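Local coordinates for protein nonaheme cytochrome c (Desulfovibrio desulfuricans, PDB 1DUW) that carries electrons through covalently bound c-type hemes and probably takes part in hydrogenase-linked electron transport, at residues N24-M30 with M142-I146. Numbering follows the deposited sequence.
With HEC (heme c), chain C.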
ATOM      1  N   ASN A  24      30.461  -1.313   3.659  1.00 31.94           N
ATOM      2  CA  ASN A  24      29.519  -1.204   4.754  1.00 29.29           C
ATOM      3  C   ASN A  24      29.728  -2.247   5.831  1.00 28.11           C
ATOM      4  O   ASN A  24      28.876  -3.105   6.054  1.00 26.27           O
ATOM      5  CB  ASN A  24      28.122  -1.371   4.142  1.00 27.14           C
ATOM      6  CG  ASN A  24      27.022  -0.728   4.954  1.00 27.54           C
ATOM      7  OD1 ASN A  24      27.243  -0.303   6.087  1.00 24.16           O
ATOM      8  ND2 ASN A  24      25.835  -0.677   4.356  1.00 23.48           N
ATOM      9  N   PRO A  25      30.861  -2.175   6.517  1.00 31.96           N
ATOM     10  CA  PRO A  25      31.196  -3.174   7.537  1.00 30.66           C
ATOM     11  C   PRO A  25      30.240  -3.155   8.717  1.00 32.29           C
ATOM     12  O   PRO A  25      30.079  -4.153   9.424  1.00 33.14           O
ATOM     13  CB  PRO A  25      32.602  -2.762   7.993  1.00 29.45           C
ATOM     14  CG  PRO A  25      32.717  -1.322   7.640  1.00 31.82           C
ATOM     15  CD  PRO A  25      31.885  -1.116   6.403  1.00 33.61           C
ATOM     16  N   LYS A  26      29.587  -2.014   8.955  1.00 31.34           N
ATOM     17  CA  LYS A  26      28.691  -2.044  10.112  1.00 33.67           C
ATOM     18  C   LYS A  26      27.271  -2.378   9.707  1.00 33.66           C
ATOM     19  O   LYS A  26      26.348  -2.312  10.519  1.00 35.92           O
ATOM     20  CB  LYS A  26      28.733  -0.699  10.843  1.00 36.77           C
ATOM     21  CG  LYS A  26      30.134  -0.306  11.289  1.00 45.56           C
ATOM     22  CD  LYS A  26      30.631  -1.184  12.424  1.00 47.48           C
ATOM     23  CE  LYS A  26      31.858  -0.587  13.103  1.00 49.25           C
ATOM     24  NZ  LYS A  26      31.635   0.807  13.580  1.00 47.97           N
ATOM     25  N   GLY A  27      27.040  -2.754   8.446  1.00 31.77           N
ATOM     26  CA  GLY A  27      25.648  -3.070   8.142  1.00 25.78           C
ATOM     27  C   GLY A  27      24.711  -1.890   8.288  1.00 23.36           C
ATOM     28  O   GLY A  27      23.574  -2.102   8.718  1.00 24.52           O
ATOM     29  N   ALA A  28      25.167  -0.688   7.926  1.00 21.07           N
ATOM     30  CA  ALA A  28      24.326   0.501   8.004  1.00 20.44           C
ATOM     31  C   ALA A  28      23.405   0.412   6.781  1.00 22.18           C
ATOM     32  O   ALA A  28      23.854   0.662   5.673  1.00 25.81           O
ATOM     33  CB  ALA A  28      25.083   1.803   7.964  1.00 20.97           C
ATOM     34  N   ALA A  29      22.171   0.018   7.036  1.00 25.35           N
ATOM     35  CA  ALA A  29      21.222  -0.198   5.964  1.00 23.53           C
ATOM     36  C   ALA A  29      19.839  -0.549   6.478  1.00 23.96           C
ATOM     37  O   ALA A  29      19.639  -0.803   7.666  1.00 22.70           O
ATOM     38  CB  ALA A  29      21.723  -1.399   5.163  1.00 20.26           C
ATOM     39  N   MET A  30      18.928  -0.573   5.514  1.00 23.35           N
ATOM     40  CA  MET A  30      17.571  -1.002   5.778  1.00 21.05           C
ATOM     41  C   MET A  30      17.643  -2.525   5.959  1.00 22.65           C
ATOM     42  O   MET A  30      18.616  -3.145   5.517  1.00 23.51           O
ATOM     43  CB  MET A  30      16.592  -0.750   4.644  1.00 19.91           C
ATOM     44  CG  MET A  30      16.386   0.700   4.271  1.00 19.79           C
ATOM     45  SD  MET A  30      15.566   1.642   5.564  1.00 26.25           S
ATOM     46  CE  MET A  30      13.916   0.929   5.441  1.00 22.72           C
ATOM     47  N   MET A 142      24.485 -10.751   6.388  1.00 28.02           N
ATOM     48  CA  MET A 142      24.185  -9.425   5.858  1.00 24.76           C
ATOM     49  C   MET A 142      25.406  -8.926   5.097  1.00 24.81           C
ATOM     50  O   MET A 142      25.310  -8.420   3.982  1.00 25.72           O
ATOM     51  CB  MET A 142      23.826  -8.438   6.967  1.00 24.55           C
ATOM     52  CG  MET A 142      23.780  -7.001   6.445  1.00 23.71           C
ATOM     53  SD  MET A 142      22.326  -6.733   5.422  1.00 28.90           S
ATOM     54  CE  MET A 142      22.141  -4.958   5.479  1.00 28.59           C
ATOM     55  N   GLN A 143      26.578  -9.076   5.720  1.00 26.47           N
ATOM     56  CA  GLN A 143      27.807  -8.647   5.055  1.00 27.77           C
ATOM     57  C   GLN A 143      27.984  -9.351   3.710  1.00 25.65           C
ATOM     58  O   GLN A 143      28.246  -8.677   2.713  1.00 23.27           O
ATOM     59  CB  GLN A 143      29.014  -8.900   5.962  1.00 29.67           C
ATOM     60  CG  GLN A 143      29.100  -7.919   7.130  1.00 30.22           C
ATOM     61  CD  GLN A 143      29.209  -6.480   6.649  1.00 30.75           C
ATOM     62  OE1 GLN A 143      30.100  -6.119   5.880  1.00 28.76           O
ATOM     63  NE2 GLN A 143      28.286  -5.637   7.091  1.00 31.42           N
ATOM     64  N   GLN A 144      27.838 -10.670   3.646  1.00 25.58           N
ATOM     65  CA  GLN A 144      27.994 -11.449   2.411  1.00 25.56           C
ATOM     66  C   GLN A 144      26.948 -11.074   1.370  1.00 24.71           C
ATOM     67  O   GLN A 144      27.237 -10.927   0.182  1.00 23.27           O
ATOM     68  CB  GLN A 144      27.965 -12.941   2.732  1.00 30.04           C
ATOM     69  CG  GLN A 144      29.130 -13.500   3.529  1.00 35.23           C
ATOM     70  CD  GLN A 144      28.996 -14.992   3.790  1.00 43.93           C
ATOM     71  OE1 GLN A 144      28.004 -15.485   4.335  1.00 55.57           O
ATOM     72  NE2 GLN A 144      30.004 -15.758   3.384  1.00 54.40           N
ATOM     73  N   GLY A 145      25.696 -10.880   1.787  1.00 25.94           N
ATOM     74  CA  GLY A 145      24.689 -10.471   0.806  1.00 25.16           C
ATOM     75  C   GLY A 145      25.051  -9.122   0.215  1.00 26.29           C
ATOM     76  O   GLY A 145      24.937  -8.869  -0.984  1.00 24.40           O
ATOM     77  N   ILE A 146      25.509  -8.210   1.080  1.00 23.65           N
ATOM     78  CA  ILE A 146      25.905  -6.896   0.582  1.00 24.20           C
ATOM     79  C   ILE A 146      26.988  -7.048  -0.476  1.00 25.19           C
ATOM     80  O   ILE A 146      27.013  -6.397  -1.510  1.00 32.55           O
ATOM     81  CB  ILE A 146      26.418  -5.988   1.720  1.00 27.92           C
ATOM     82  CG1 ILE A 146      25.351  -5.458   2.680  1.00 29.74           C
ATOM     83  CG2 ILE A 146      27.210  -4.826   1.118  1.00 32.34           C
ATOM     84  CD1 ILE A 146      25.866  -4.685   3.888  1.00 23.41           C
TER
HETATM   85 FE   HEC C 294      13.122   0.309   0.436  1.00 22.86          FE
HETATM   86  CHA HEC C 294      16.184  -0.501  -0.951  1.00 24.02           C
HETATM   87  CHB HEC C 294      14.606   2.822   2.280  1.00 23.51           C
HETATM   88  CHC HEC C 294      10.028   1.202   1.782  1.00 21.30           C
HETATM   89  CHD HEC C 294      11.642  -2.113  -1.443  1.00 19.78           C
HETATM   90  NA  HEC C 294      15.008   1.021   0.621  1.00 23.51           N
HETATM   91  C1A HEC C 294      16.115   0.532  -0.027  1.00 23.46           C
HETATM   92  C2A HEC C 294      17.253   1.304   0.412  1.00 22.51           C
HETATM   93  C3A HEC C 294      16.817   2.236   1.321  1.00 24.59           C
HETATM   94  C4A HEC C 294      15.386   2.058   1.446  1.00 24.83           C
HETATM   95  CMA HEC C 294      17.599   3.387   1.920  1.00 17.25           C
HETATM   96  CAA HEC C 294      18.640   1.143  -0.213  1.00 19.53           C
HETATM   97  CBA HEC C 294      19.486   0.080   0.502  1.00 18.56           C
HETATM   98  CGA HEC C 294      19.836   0.504   1.927  1.00 26.03           C
HETATM   99  O1A HEC C 294      19.508  -0.243   2.870  1.00 23.02           O
HETATM  100  O2A HEC C 294      20.684   1.414   2.048  1.00 26.55           O
HETATM  101  NB  HEC C 294      12.447   1.710   1.739  1.00 22.30           N
HETATM  102  C1B HEC C 294      13.255   2.625   2.379  1.00 22.79           C
HETATM  103  C2B HEC C 294      12.424   3.426   3.251  1.00 22.13           C
HETATM  104  C3B HEC C 294      11.133   2.986   3.129  1.00 20.50           C
HETATM  105  C4B HEC C 294      11.152   1.896   2.161  1.00 21.27           C
HETATM  106  CMB HEC C 294      13.023   4.423   4.232  1.00 19.16           C
HETATM  107  CAB HEC C 294       9.889   3.429   3.859  1.00 18.96           C
HETATM  108  CBB HEC C 294       9.636   4.937   3.793  1.00 18.08           C
HETATM  109  NC  HEC C 294      11.221  -0.331   0.198  1.00 23.61           N
HETATM  110  C1C HEC C 294      10.136   0.179   0.861  1.00 23.13           C
HETATM  111  C2C HEC C 294       8.975  -0.583   0.426  1.00 24.69           C
HETATM  112  C3C HEC C 294       9.398  -1.519  -0.480  1.00 22.54           C
HETATM  113  C4C HEC C 294      10.827  -1.368  -0.627  1.00 22.64           C
HETATM  114  CMC HEC C 294       7.587  -0.049   0.708  1.00 19.47           C
HETATM  115  CAC HEC C 294       8.559  -2.543  -1.213  1.00 24.13           C
HETATM  116  CBC HEC C 294       7.432  -1.992  -2.060  1.00 21.45           C
HETATM  117  ND  HEC C 294      13.767  -1.036  -0.924  1.00 18.92           N
HETATM  118  C1D HEC C 294      13.003  -2.182  -1.175  1.00 19.68           C
HETATM  119  C2D HEC C 294      13.867  -3.055  -1.940  1.00 19.93           C
HETATM  120  C3D HEC C 294      15.147  -2.583  -1.836  1.00 20.44           C
HETATM  121  C4D HEC C 294      15.098  -1.342  -1.103  1.00 20.20           C
HETATM  122  CMD HEC C 294      13.403  -4.246  -2.724  1.00 22.79           C
HETATM  123  CAD HEC C 294      16.418  -3.267  -2.329  1.00 17.60           C
HETATM  124  CBD HEC C 294      16.918  -4.369  -1.403  1.00 16.65           C
HETATM  125  CGD HEC C 294      17.458  -3.801  -0.098  1.00 23.74           C
HETATM  126  O1D HEC C 294      18.565  -3.237  -0.111  1.00 26.83           O
HETATM  127  O2D HEC C 294      16.831  -3.977   0.956  1.00 24.41           O
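The side-chain amide of Gln143 meets the backbone of the 24-27 turn through NE2, which gives a hydrogen bond to Asn24 O (2.8 Å, 161°) that lies in the amide plane of Gln143 and in the carbonyl plane of Asn24. Beside it, Gln143 OE1 comes close to Pro25 CA. The Asn24 and Ile146 side chains cross at about a right angle, with Ile146 CD1 4.0 Å from both Asn24 CB and ND2. With CG anti to the carbonyl carbon (chi1 -73°) and a bend at chi2 (-60°), the glutamine chain brings its amide from the helix flank up to the turn, a span suited to a long, flexible polar side chain. Asn24 O is gripped twice, since Gly27 N also donates to it and closes a type I beta turn, in which Pro25 suits the second position with its fixed phi and Gly27 the fourth with its positive phi. Asn24 then ties down what follows: OD1 accepts from Ala28 N, while ND2 donates to Ala28 O (2.7 Å), which it approaches from above the carbonyl plane. The turn belongs to the loop joining the antiparallel strands 14-16 and 33-35 of a class III cytochrome c region, and helix 139-146 packs against it. Closer to the heme, Met142 CE reaches Ala29 CB at 3.6 Å; a slim, unbranched thioether fits beside so small a methyl. Met30 N donates a hydrogen bond to heme propionate oxygen O1A (2.7 Å), and the bent Met30 chain lies over one porphyrin face, CG 3.3 Å from C4A and CE over C1B and C2B, next to the axial ligand His131.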